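Long-range contacts in AP endonuclease, family protein 2 (Mycobacterium smegmatis, PDB 5TNV), which binds a magnesium ion in a xylose isomerase-like TIM barrel and may have endonuclease activity, although that assignment is tentative: residues G44-D48 and W75-L81; I100-M105 and F133-N139; Q160-D165 and E196-I200; I253-S257 and S269-L274. All coordinates share one frame; numbering follows the deposited sequence.

Contact 1 of 4, residues G44-D48 and W75-L81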
loop_
_atom_site.group_PDB
_atom_site.type_symbol
_atom_site.label_atom_id
_atom_site.label_comp_id
_atom_site.label_asym_id
_atom_site.label_seq_id
_atom_site.Cartn_x
_atom_site.Cartn_y
_atom_site.Cartn_z
ATOM N N GLY A 44 25.629 1.963 23.601
ATOM C CA GLY A 44 25.084 2.164 24.936
ATOM C C GLY A 44 23.597 2.463 24.964
ATOM O O GLY A 44 22.864 2.301 23.990
ATOM N N HIS A 45 23.093 2.900 26.126
ATOM C CA HIS A 45 21.721 3.235 26.308
ATOM C C HIS A 45 21.464 4.676 25.897
ATOM O O HIS A 45 22.268 5.582 26.211
ATOM C CB HIS A 45 21.322 3.009 27.753
ATOM C CG HIS A 45 19.869 2.924 28.010
ATOM N ND1 HIS A 45 18.967 3.941 27.814
ATOM C CD2 HIS A 45 19.144 1.829 28.388
ATOM C CE1 HIS A 45 17.777 3.485 28.122
ATOM N NE2 HIS A 45 17.841 2.196 28.480
ATOM N N ILE A 46 20.362 4.937 25.211
ATOM C CA ILE A 46 20.002 6.305 24.801
ATOM C C ILE A 46 19.907 7.232 26.011
ATOM O O ILE A 46 20.098 8.444 25.867
ATOM C CB ILE A 46 18.736 6.291 23.940
ATOM C CG1 ILE A 46 18.623 7.524 23.049
ATOM C CG2 ILE A 46 17.488 6.087 24.760
ATOM C CD1 ILE A 46 19.697 7.687 22.016
ATOM N N LYS A 47 19.571 6.695 27.197
ATOM C CA LYS A 47 19.463 7.572 28.372
ATOM C C LYS A 47 20.769 8.276 28.703
ATOM O O LYS A 47 20.725 9.324 29.345
ATOM C CB LYS A 47 18.979 6.754 29.557
ATOM C CG LYS A 47 19.953 5.943 30.219
ATOM C CD LYS A 47 19.306 5.162 31.364
ATOM C CE LYS A 47 19.104 6.011 32.635
ATOM N NZ LYS A 47 18.751 5.205 33.832
ATOM N N ASP A 48 21.898 7.733 28.294
ATOM C CA ASP A 48 23.220 8.248 28.603
ATOM C C ASP A 48 23.791 9.050 27.469
ATOM O O ASP A 48 24.934 9.564 27.567
ATOM C CB ASP A 48 24.159 7.088 28.966
ATOM C CG ASP A 48 23.692 6.300 30.171
ATOM O OD1 ASP A 48 23.288 6.945 31.162
ATOM O OD2 ASP A 48 23.745 5.066 30.127
ATOM N N TRP A 75 12.131 4.985 24.539
ATOM C CA TRP A 75 13.171 5.807 23.903
ATOM C C TRP A 75 13.907 6.476 25.071
ATOM O O TRP A 75 14.337 5.783 26.026
ATOM C CB TRP A 75 12.567 6.696 22.822
ATOM C CG TRP A 75 13.498 7.671 22.177
ATOM C CD1 TRP A 75 14.662 7.403 21.532
ATOM C CD2 TRP A 75 13.345 9.079 22.141
ATOM N NE1 TRP A 75 15.249 8.556 21.088
ATOM C CE2 TRP A 75 14.457 9.606 21.456
ATOM C CE3 TRP A 75 12.381 9.996 22.610
ATOM C CZ2 TRP A 75 14.637 10.979 21.246
ATOM C CZ3 TRP A 75 12.555 11.339 22.411
ATOM C CH2 TRP A 75 13.676 11.825 21.726
ATOM N N VAL A 76 14.112 7.786 25.084
ATOM C CA VAL A 76 14.719 8.473 26.226
ATOM C C VAL A 76 13.769 8.354 27.426
ATOM O O VAL A 76 12.615 8.796 27.308
ATOM C CB VAL A 76 14.991 9.943 25.878
ATOM C CG1 VAL A 76 15.491 10.684 27.100
ATOM C CG2 VAL A 76 15.947 10.101 24.703
ATOM N N PRO A 77 14.207 7.786 28.537
ATOM C CA PRO A 77 13.298 7.544 29.661
ATOM C C PRO A 77 13.189 8.768 30.526
ATOM O O PRO A 77 13.982 8.942 31.500
ATOM C CB PRO A 77 13.931 6.378 30.371
ATOM C CG PRO A 77 15.416 6.601 30.163
ATOM C CD PRO A 77 15.498 7.145 28.778
ATOM N N LEU A 78 12.225 9.613 30.249
ATOM C CA LEU A 78 12.106 10.888 30.956
ATOM C C LEU A 78 11.919 10.701 32.462
ATOM O O LEU A 78 12.428 11.516 33.231
ATOM C CB LEU A 78 10.974 11.744 30.379
ATOM C CG LEU A 78 11.139 12.138 28.916
ATOM C CD1 LEU A 78 9.936 12.944 28.453
ATOM C CD2 LEU A 78 12.405 12.923 28.635
ATOM N N ALA A 79 11.216 9.659 32.889
ATOM C CA ALA A 79 11.011 9.448 34.307
ATOM C C ALA A 79 12.321 9.156 35.044
ATOM O O ALA A 79 12.395 9.319 36.243
ATOM C CB ALA A 79 9.987 8.332 34.510
ATOM N N ALA A 80 13.323 8.664 34.338
ATOM C CA ALA A 80 14.600 8.249 34.910
ATOM C C ALA A 80 15.668 9.325 34.853
ATOM O O ALA A 80 16.662 9.208 35.540
ATOM C CB ALA A 80 15.125 6.996 34.209
ATOM N N LEU A 81 15.519 10.338 34.020
ATOM C CA LEU A 81 16.551 11.372 33.902
ATOM C C LEU A 81 16.608 12.254 35.107
ATOM O O LEU A 81 15.605 12.559 35.763
ATOM C CB LEU A 81 16.285 12.250 32.663
ATOM C CG LEU A 81 16.449 11.603 31.290
ATOM C CD1 LEU A 81 16.180 12.666 30.225
ATOM C CD2 LEU A 81 17.810 10.968 31.090
#
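His-45 and Lys-47, which both meet Pro-77, are joined by a nearly straight bond: Lys-47 N reaches His-45 ND1 at 2.9 Å (168°), the donor lying in the plane of the imidazole. This bond helps to set the rotation of the ring, and Lys-47 CD lies over one of its faces. The CE1 edge then faces Pro-77, with His-45 CE1 4.4 Å from Pro-77 CD. Lys-47 CB packs on the same proline, 3.6 Å from Pro-77 CD. The lysine chain bends at chi3 (-80°), and NZ ends 4.1 Å from the methyl CB of Ala-80. The two segments are loops that follow successive strands of the TIM barrel, 29-32 and 68-70, and precede the helices 51-63 and 83-95. The buried Ile-46 packs on Trp-75 and Val-76: CG2 approaches Trp-75 O at 3.4 Å, while CG1, swung away from the backbone N (chi1 -157°), packs 4.1 Å from Val-76 CG2. That methyl of Val-76 in turn sits over the centre of the indole of Trp-75, whose NE1 is hydrogen-bonded to Gln-57. Leu-81 CD2 lies 3.8 Å from Lys-47 O, a carbonyl oxygen hydrogen-bonded to Arg-85.

Contact 2 of 4, residues I100-M105 and F133-N139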
loop_
_atom_site.group_PDB
_atom_site.type_symbol
_atom_site.label_atom_id
_atom_site.label_comp_id
_atom_site.label_asym_id
_atom_site.label_seq_id
_atom_site.Cartn_x
_atom_site.Cartn_y
_atom_site.Cartn_z
ATOM N N ILE A 100 5.968 17.953 22.968
ATOM C CA ILE A 100 5.364 16.717 23.426
ATOM C C ILE A 100 3.883 16.961 23.760
ATOM O O ILE A 100 3.577 17.763 24.639
ATOM C CB ILE A 100 6.084 16.133 24.628
ATOM C CG1 ILE A 100 7.500 15.688 24.220
ATOM C CG2 ILE A 100 5.311 15.004 25.230
ATOM C CD1 ILE A 100 8.414 15.308 25.356
ATOM N N SER A 101 2.983 16.229 23.082
ATOM C CA SER A 101 1.552 16.320 23.339
ATOM C C SER A 101 1.013 15.208 24.217
ATOM O O SER A 101 -0.056 15.377 24.844
ATOM C CB SER A 101 0.779 16.395 22.013
ATOM O OG SER A 101 1.200 15.371 21.131
ATOM N N SER A 102 1.693 14.073 24.295
ATOM C CA SER A 102 1.258 12.922 25.073
ATOM C C SER A 102 2.506 12.099 25.422
ATOM O O SER A 102 3.505 12.181 24.700
ATOM C CB SER A 102 0.260 12.071 24.282
ATOM O OG SER A 102 0.787 11.643 23.043
ATOM N N ILE A 103 2.408 11.327 26.488
ATOM C CA ILE A 103 3.477 10.399 26.869
ATOM C C ILE A 103 2.833 9.014 27.069
ATOM O O ILE A 103 2.027 8.838 27.981
ATOM C CB ILE A 103 4.237 10.826 28.124
ATOM C CG1 ILE A 103 4.784 12.231 27.999
ATOM C CG2 ILE A 103 5.308 9.790 28.441
ATOM C CD1 ILE A 103 5.405 12.799 29.271
ATOM N N SER A 104 3.238 8.066 26.239
ATOM C CA SER A 104 2.682 6.710 26.234
ATOM C C SER A 104 3.652 5.699 26.774
ATOM O O SER A 104 4.640 5.338 26.138
ATOM C CB SER A 104 2.271 6.299 24.805
ATOM O OG SER A 104 1.222 7.132 24.318
ATOM N N MET A 105 3.349 5.154 27.954
ATOM C CA MET A 105 4.097 4.041 28.493
ATOM C C MET A 105 3.795 2.804 27.680
ATOM O O MET A 105 2.658 2.631 27.279
ATOM C CB MET A 105 3.736 3.838 29.964
ATOM C CG MET A 105 4.103 4.999 30.848
ATOM S SD MET A 105 3.542 4.829 32.546
ATOM C CE MET A 105 4.536 3.517 33.293
ATOM N N PHE A 133 5.745 20.214 29.577
ATOM C CA PHE A 133 5.906 20.151 28.129
ATOM C C PHE A 133 4.679 20.626 27.381
ATOM O O PHE A 133 4.705 20.723 26.160
ATOM C CB PHE A 133 6.234 18.709 27.714
ATOM C CG PHE A 133 7.618 18.238 28.126
ATOM C CD1 PHE A 133 8.714 18.586 27.353
ATOM C CD2 PHE A 133 7.837 17.482 29.256
ATOM C CE1 PHE A 133 9.959 18.153 27.708
ATOM C CE2 PHE A 133 9.104 17.064 29.620
ATOM C CZ PHE A 133 10.173 17.421 28.838
ATOM N N GLY A 134 3.581 20.874 28.083
ATOM C CA GLY A 134 2.293 21.173 27.481
ATOM C C GLY A 134 1.508 19.917 27.068
ATOM O O GLY A 134 0.512 20.010 26.330
ATOM N N ALA A 135 1.943 18.746 27.494
ATOM C CA ALA A 135 1.256 17.521 27.156
ATOM C C ALA A 135 -0.038 17.377 27.973
ATOM O O ALA A 135 -0.111 17.819 29.131
ATOM C CB ALA A 135 2.132 16.305 27.400
ATOM N N THR A 136 -1.042 16.769 27.368
ATOM C CA THR A 136 -2.371 16.679 28.001
ATOM C C THR A 136 -2.787 15.258 28.349
ATOM O O THR A 136 -3.839 15.072 28.958
ATOM C CB THR A 136 -3.471 17.338 27.144
ATOM O OG1 THR A 136 -3.545 16.624 25.900
ATOM C CG2 THR A 136 -3.140 18.804 26.866
ATOM N N ILE A 137 -1.961 14.253 27.993
ATOM C CA ILE A 137 -2.269 12.860 28.221
ATOM C C ILE A 137 -1.036 12.121 28.681
ATOM O O ILE A 137 0.041 12.283 28.081
ATOM C CB ILE A 137 -2.797 12.184 26.927
ATOM C CG1 ILE A 137 -4.167 12.693 26.494
ATOM C CG2 ILE A 137 -2.738 10.631 27.036
ATOM C CD1 ILE A 137 -5.301 12.222 27.439
ATOM N N VAL A 138 -1.211 11.288 29.706
ATOM C CA VAL A 138 -0.299 10.184 29.975
ATOM C C VAL A 138 -1.108 8.907 29.701
ATOM O O VAL A 138 -2.240 8.774 30.214
ATOM C CB VAL A 138 0.271 10.213 31.393
ATOM C CG1 VAL A 138 1.032 8.930 31.752
ATOM C CG2 VAL A 138 1.143 11.458 31.551
ATOM N N ASN A 139 -0.557 8.002 28.912
ATOM C CA ASN A 139 -1.218 6.782 28.487
ATOM C C ASN A 139 -0.512 5.573 29.100
ATOM O O ASN A 139 0.710 5.471 29.082
ATOM C CB ASN A 139 -1.167 6.720 26.949
ATOM C CG ASN A 139 -1.577 5.421 26.328
ATOM O OD1 ASN A 139 -2.746 5.236 25.978
ATOM N ND2 ASN A 139 -0.638 4.499 26.190
HETATM O O HOH W 1 6.957 20.091 24.649
HETATM O O HOH W 2 -2.260 17.593 23.649
#
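Asn-139 and Ile-103 make the straightest bond between the strands, Asn-139 N to Ile-103 O at 2.9 Å (169°). Ile-103 also donates from its N to Ile-137 O at 3.0 Å, so both its backbone groups are spent on the residues flanking Val-138, as parallel pairing requires. Met-105 N to Asn-139 O (2.9 Å) extends the pattern toward the barrel mouth; at the other end Thr-136 N meets Ser-101 O at 3.0 Å. The buried Ile-137 N has no partner. Ser-104 OG rests 3.6 Å from Asn-139 CB. That hydroxyl is bonded to Asp-70 and to the magnesium ligand His-252; Asn-139 ND2 is bonded to the ligand Glu-193 and its OD1 to Asn-221. Where helix 116-133 ends, the side chains of Ile-100 and Phe-133 lie side by side, with Ile-100 CD1 over one ring face, 4.0 Å from the centroid of Phe-133. A water bridges Ile-100 N and Phe-133 O. Gly-134, with positive phi, closes the helix in a Schellman motif, after which the chain turns into its strand. Strand 99-104, helix 116-133 and strand 137-141 thus form a beta-alpha-beta unit, the repeating element of a TIM barrel.

Contact 3 of 4, residues Q160-D165 and E196-I200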
loop_
_atom_site.group_PDB
_atom_site.type_symbol
_atom_site.label_atom_id
_atom_site.label_comp_id
_atom_site.label_asym_id
_atom_site.label_seq_id
_atom_site.Cartn_x
_atom_site.Cartn_y
_atom_site.Cartn_z
ATOM N N GLN A 160 -0.021 -15.860 21.032
ATOM C CA GLN A 160 -0.429 -15.239 22.288
ATOM C C GLN A 160 0.760 -15.152 23.218
ATOM O O GLN A 160 1.552 -16.091 23.311
ATOM C CB GLN A 160 -1.541 -16.097 22.923
ATOM C CG GLN A 160 -2.228 -15.438 24.081
ATOM C CD GLN A 160 -3.376 -16.272 24.585
ATOM O OE1 GLN A 160 -4.535 -15.954 24.279
ATOM N NE2 GLN A 160 -3.055 -17.329 25.281
ATOM N N GLY A 161 0.910 -14.049 23.889
ATOM C CA GLY A 161 1.933 -13.817 24.891
ATOM C C GLY A 161 1.316 -13.641 26.254
ATOM O O GLY A 161 0.514 -14.469 26.722
ATOM N N HIS A 162 1.630 -12.544 26.948
ATOM C CA HIS A 162 1.036 -12.231 28.233
ATOM C C HIS A 162 -0.501 -12.165 28.107
ATOM O O HIS A 162 -1.067 -11.560 27.194
ATOM C CB HIS A 162 1.531 -10.851 28.713
ATOM C CG HIS A 162 0.736 -10.319 29.878
ATOM N ND1 HIS A 162 0.890 -10.865 31.138
ATOM C CD2 HIS A 162 -0.209 -9.347 29.912
ATOM C CE1 HIS A 162 0.036 -10.204 31.893
ATOM N NE2 HIS A 162 -0.644 -9.298 31.200
ATOM N N VAL A 163 -1.160 -12.733 29.093
ATOM C CA VAL A 163 -2.609 -12.653 29.268
ATOM C C VAL A 163 -2.842 -12.143 30.686
ATOM O O VAL A 163 -2.275 -12.692 31.632
ATOM C CB VAL A 163 -3.350 -13.991 29.061
ATOM C CG1 VAL A 163 -4.840 -13.819 29.243
ATOM C CG2 VAL A 163 -3.007 -14.602 27.715
ATOM N N ASP A 164 -3.645 -11.091 30.855
ATOM C CA ASP A 164 -3.834 -10.563 32.208
ATOM C C ASP A 164 -4.391 -11.601 33.146
ATOM O O ASP A 164 -5.194 -12.479 32.836
ATOM C CB ASP A 164 -4.703 -9.304 32.176
ATOM C CG ASP A 164 -3.937 -8.004 32.004
ATOM O OD1 ASP A 164 -2.801 -7.914 32.516
ATOM O OD2 ASP A 164 -4.530 -7.082 31.393
ATOM N N ASP A 165 -3.948 -11.450 34.421
ATOM C CA ASP A 165 -4.402 -12.289 35.512
ATOM C C ASP A 165 -5.726 -11.784 36.069
ATOM O O ASP A 165 -5.796 -10.639 36.584
ATOM C CB ASP A 165 -3.325 -12.228 36.611
ATOM C CG ASP A 165 -3.568 -13.141 37.816
ATOM O OD1 ASP A 165 -4.720 -13.634 37.948
ATOM O OD2 ASP A 165 -2.645 -13.315 38.631
ATOM N N GLU A 196 -4.772 -6.465 23.023
ATOM C CA GLU A 196 -5.247 -7.845 23.095
ATOM C C GLU A 196 -4.780 -8.563 24.352
ATOM O O GLU A 196 -3.670 -8.401 24.870
ATOM C CB GLU A 196 -4.789 -8.594 21.838
ATOM C CG GLU A 196 -3.297 -8.591 21.554
ATOM C CD GLU A 196 -2.767 -7.429 20.742
ATOM O OE1 GLU A 196 -3.317 -6.321 20.791
ATOM O OE2 GLU A 196 -1.739 -7.607 20.011
ATOM N N ASP A 197 -5.678 -9.420 24.827
ATOM C CA ASP A 197 -5.368 -10.363 25.913
ATOM C C ASP A 197 -5.187 -9.658 27.244
ATOM O O ASP A 197 -4.579 -10.231 28.165
ATOM C CB ASP A 197 -4.190 -11.271 25.569
ATOM C CG ASP A 197 -4.308 -11.971 24.231
ATOM O OD1 ASP A 197 -5.438 -12.427 23.886
ATOM O OD2 ASP A 197 -3.283 -12.046 23.510
ATOM N N THR A 198 -5.725 -8.452 27.354
ATOM C CA THR A 198 -5.698 -7.662 28.583
ATOM C C THR A 198 -7.091 -7.385 29.100
ATOM O O THR A 198 -8.103 -7.681 28.434
ATOM C CB THR A 198 -4.955 -6.315 28.410
ATOM O OG1 THR A 198 -5.761 -5.381 27.673
ATOM C CG2 THR A 198 -3.574 -6.503 27.785
ATOM N N TYR A 199 -7.161 -6.721 30.263
ATOM C CA TYR A 199 -8.442 -6.306 30.818
ATOM C C TYR A 199 -9.280 -5.489 29.841
ATOM O O TYR A 199 -10.500 -5.420 29.998
ATOM C CB TYR A 199 -8.275 -5.455 32.114
ATOM C CG TYR A 199 -7.449 -6.173 33.178
ATOM C CD1 TYR A 199 -7.835 -7.426 33.689
ATOM C CD2 TYR A 199 -6.281 -5.611 33.669
ATOM C CE1 TYR A 199 -7.087 -8.071 34.647
ATOM C CE2 TYR A 199 -5.524 -6.266 34.599
ATOM C CZ TYR A 199 -5.923 -7.480 35.108
ATOM O OH TYR A 199 -5.100 -8.107 36.007
ATOM N N ILE A 200 -8.627 -4.815 28.901
ATOM C CA ILE A 200 -9.294 -3.920 27.955
ATOM C C ILE A 200 -8.991 -4.364 26.511
ATOM O O ILE A 200 -8.755 -3.565 25.606
ATOM C CB ILE A 200 -8.967 -2.438 28.253
ATOM C CG1 ILE A 200 -7.469 -2.146 28.187
ATOM C CG2 ILE A 200 -9.596 -2.055 29.605
ATOM C CD1 ILE A 200 -7.107 -0.684 28.414
HETATM O O HOH W 3 -0.688 -11.656 24.335
HETATM O O HOH W 4 -1.184 -8.825 26.571
HETATM O O HOH W 5 -2.480 -8.939 35.013
#
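The phenol ring of Tyr-199 carries the carboxylate of Asp-164 on one face, the two planes only 13° from parallel. Asp-164 OD2 stands 3.2 Å above the ring plane, offset toward the rim, and the CB of the same aspartate makes a CH-pi contact, 3.7 Å from the centroid of Tyr-199. At the ring edge lies Asp-165 O, which accepts the Tyr-199 hydroxyl at 2.7 Å from OH; Phe-142 adds an edge-to-face ring contact. The pair ties together two loops of the TIM barrel, one leading into helix 169-185, the other following strand 189-193. Several bonds hold the carboxylate flat over the phenol. OD2 of Asp-164 uses its anti lone pair for Tyr-199 N, 2.9 Å away. OD1 is met from above the carboxylate plane by His-162 NE2, and a water links this oxygen to Asp-165 N and Tyr-199 OH. Three donors, Tyr-199 N, His-162 NE2 and the water, would probably stabilise the negative charge. The backbones meet directly as well: Asp-164 N bonds Asp-197 O at 3.0 Å. Thr-198 closes an ST turn by accepting Ile-200 N on OG1, which is also bonded to Tyr-195 O. Asp-197 points toward 160-165 and forms a salt bridge to Arg-232 through OD1. Its other oxygen, OD2, lies 3.6 Å from Gln-160 CG and takes a bond from a water that also accepts from Gly-161 N and donates to His-162 O.

Contact 4 of 4, residues I253-S257 and S269-L274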
loop_
_atom_site.group_PDB
_atom_site.type_symbol
_atom_site.label_atom_id
_atom_site.label_comp_id
_atom_site.label_asym_id
_atom_site.label_seq_id
_atom_site.Cartn_x
_atom_site.Cartn_y
_atom_site.Cartn_z
ATOM N N ILE A 253 -3.425 5.661 16.572
ATOM C CA ILE A 253 -4.229 5.474 15.344
ATOM C C ILE A 253 -3.335 4.850 14.269
ATOM O O ILE A 253 -2.415 5.491 13.768
ATOM C CB ILE A 253 -4.886 6.810 14.949
ATOM C CG1 ILE A 253 -5.815 6.624 13.739
ATOM C CG2 ILE A 253 -3.910 7.947 14.739
ATOM C CD1 ILE A 253 -6.752 7.795 13.487
ATOM N N LYS A 254 -3.654 3.612 13.913
ATOM C CA LYS A 254 -2.887 2.851 12.914
ATOM C C LYS A 254 -3.835 1.902 12.199
ATOM O O LYS A 254 -4.937 1.590 12.664
ATOM C CB LYS A 254 -1.692 2.124 13.530
ATOM C CG LYS A 254 -2.013 1.074 14.562
ATOM C CD LYS A 254 -0.781 0.267 14.958
ATOM C CE LYS A 254 -0.990 -0.713 16.116
ATOM N NZ LYS A 254 -1.146 0.004 17.405
ATOM N N ASN A 255 -3.353 1.367 11.060
ATOM C CA ASN A 255 -4.169 0.506 10.229
ATOM C C ASN A 255 -3.375 -0.711 9.720
ATOM O O ASN A 255 -2.140 -0.729 9.701
ATOM C CB ASN A 255 -4.784 1.280 9.056
ATOM C CG ASN A 255 -6.164 0.849 8.611
ATOM O OD1 ASN A 255 -6.687 -0.191 9.083
ATOM N ND2 ASN A 255 -6.774 1.606 7.736
ATOM N N TYR A 256 -4.133 -1.691 9.270
ATOM C CA TYR A 256 -3.646 -2.947 8.727
ATOM C C TYR A 256 -4.575 -3.388 7.619
ATOM O O TYR A 256 -5.798 -3.215 7.780
ATOM C CB TYR A 256 -3.654 -4.085 9.760
ATOM C CG TYR A 256 -2.735 -3.851 10.911
ATOM C CD1 TYR A 256 -3.078 -3.054 11.995
ATOM C CD2 TYR A 256 -1.463 -4.442 10.942
ATOM C CE1 TYR A 256 -2.231 -2.834 13.042
ATOM C CE2 TYR A 256 -0.590 -4.242 11.996
ATOM C CZ TYR A 256 -0.970 -3.415 13.069
ATOM O OH TYR A 256 -0.163 -3.199 14.150
ATOM N N SER A 257 -4.082 -3.977 6.521
ATOM C CA SER A 257 -4.978 -4.819 5.737
ATOM C C SER A 257 -5.458 -5.958 6.643
ATOM O O SER A 257 -4.751 -6.358 7.576
ATOM C CB SER A 257 -4.282 -5.371 4.509
ATOM O OG SER A 257 -3.161 -6.144 4.879
ATOM N N SER A 269 -2.824 -10.275 7.778
ATOM C CA SER A 269 -2.846 -8.809 7.966
ATOM C C SER A 269 -1.463 -8.257 7.683
ATOM O O SER A 269 -0.461 -8.968 7.827
ATOM C CB SER A 269 -3.310 -8.419 9.372
ATOM O OG SER A 269 -2.349 -8.825 10.332
ATOM N N ALA A 270 -1.416 -6.998 7.294
ATOM C CA ALA A 270 -0.157 -6.304 7.022
ATOM C C ALA A 270 -0.268 -4.863 7.467
ATOM O O ALA A 270 -1.262 -4.188 7.149
ATOM C CB ALA A 270 0.238 -6.332 5.559
ATOM N N PRO A 271 0.739 -4.316 8.169
ATOM C CA PRO A 271 0.673 -2.887 8.512
ATOM C C PRO A 271 0.678 -2.053 7.250
ATOM O O PRO A 271 1.480 -2.275 6.353
ATOM C CB PRO A 271 1.924 -2.663 9.357
ATOM C CG PRO A 271 2.732 -3.848 9.288
ATOM C CD PRO A 271 1.964 -4.951 8.652
ATOM N N LEU A 272 -0.209 -1.050 7.196
ATOM C CA LEU A 272 -0.312 -0.169 6.061
ATOM C C LEU A 272 -0.679 1.234 6.530
ATOM O O LEU A 272 -1.255 1.379 7.624
ATOM C CB LEU A 272 -1.412 -0.614 5.085
ATOM C CG LEU A 272 -1.119 -1.871 4.256
ATOM C CD1 LEU A 272 -2.369 -2.253 3.479
ATOM C CD2 LEU A 272 0.054 -1.654 3.322
ATOM N N PRO A 273 -0.411 2.264 5.708
ATOM C CA PRO A 273 -0.964 3.599 5.983
ATOM C C PRO A 273 -2.449 3.563 6.315
ATOM O O PRO A 273 -3.210 2.718 5.832
ATOM C CB PRO A 273 -0.711 4.344 4.681
ATOM C CG PRO A 273 0.545 3.685 4.119
ATOM C CD PRO A 273 0.396 2.241 4.495
ATOM N N LEU A 274 -2.868 4.549 7.114
ATOM C CA LEU A 274 -4.274 4.716 7.422
ATOM C C LEU A 274 -5.164 4.633 6.172
ATOM O O LEU A 274 -6.215 3.979 6.219
ATOM C CB LEU A 274 -4.583 6.033 8.138
ATOM C CG LEU A 274 -3.898 6.252 9.494
ATOM C CD1 LEU A 274 -4.338 7.580 10.086
ATOM C CD2 LEU A 274 -4.135 5.111 10.461
HETATM O O HOH W 6 -0.917 2.773 9.984
#
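Asn-255 reaches across to Leu-272 and Leu-274 with CB and ND2. CB lies 3.8 Å from Leu-272 O and equally close to Leu-274 CA; further out, Asn-255 ND2 donates to Leu-274 O at 2.9 Å, the acceptor lying in the amide plane. The same nitrogen has a second partner in Val-279 O, while OD1 folds back in a weak bond to the following Tyr-256 N. The backbones pair loosely as an antiparallel hairpin of strands 251-261 and 266-272: Leu-272 N meets Asn-255 O at 3.2 Å, with an angle of 176° at the hydrogen, and Ser-257 N bonds Ala-270 O at 2.9 Å. A water joins Asn-255 N to Leu-272 O. Between these bonds Tyr-256 leans obliquely on Pro-271, its CE2 4.0 Å from Pro-271 CB, and its hydroxyl is bonded to Arg-229. Leu-274 CD2 packs at 4.0 Å on Ile-253 CG1. At the subunit interface Leu-272 touches Leu-272 of both the second and the third subunit, and Ser-269 N bonds Asp-259 of the second subunit. The hairpin thus faces two environments: Leu-272 packs between subunits, while Lys-254 on the partner strand points away from 269-274 and turns to the metal site. There its NZ forms salt bridges with Glu-300 and with the magnesium ligand Asp-223, which probably help to position that ligand.

Contacts 1 and 2 are neighbours in the barrel, their centres about 17 Å apart, and they touch where Leu-78 CD1 packs 4.2 Å from Ile-100 CD1. Contacts 2 and 4 share the barrel sheet but lie on opposite sides of the chain's centre, about 23 Å apart between centres. Both border the magnesium site of Glu-193, Asp-223 and His-252: the side chain of Asn-139 is about 6 Å from the ion and that of Lys-254 about 4 Å. Contact 3 stands further off, the Thr-198 side chain about 11 Å from the metal, though its nearest atoms come within about 7 Å of contact 4. Contact 1 lies away from the site.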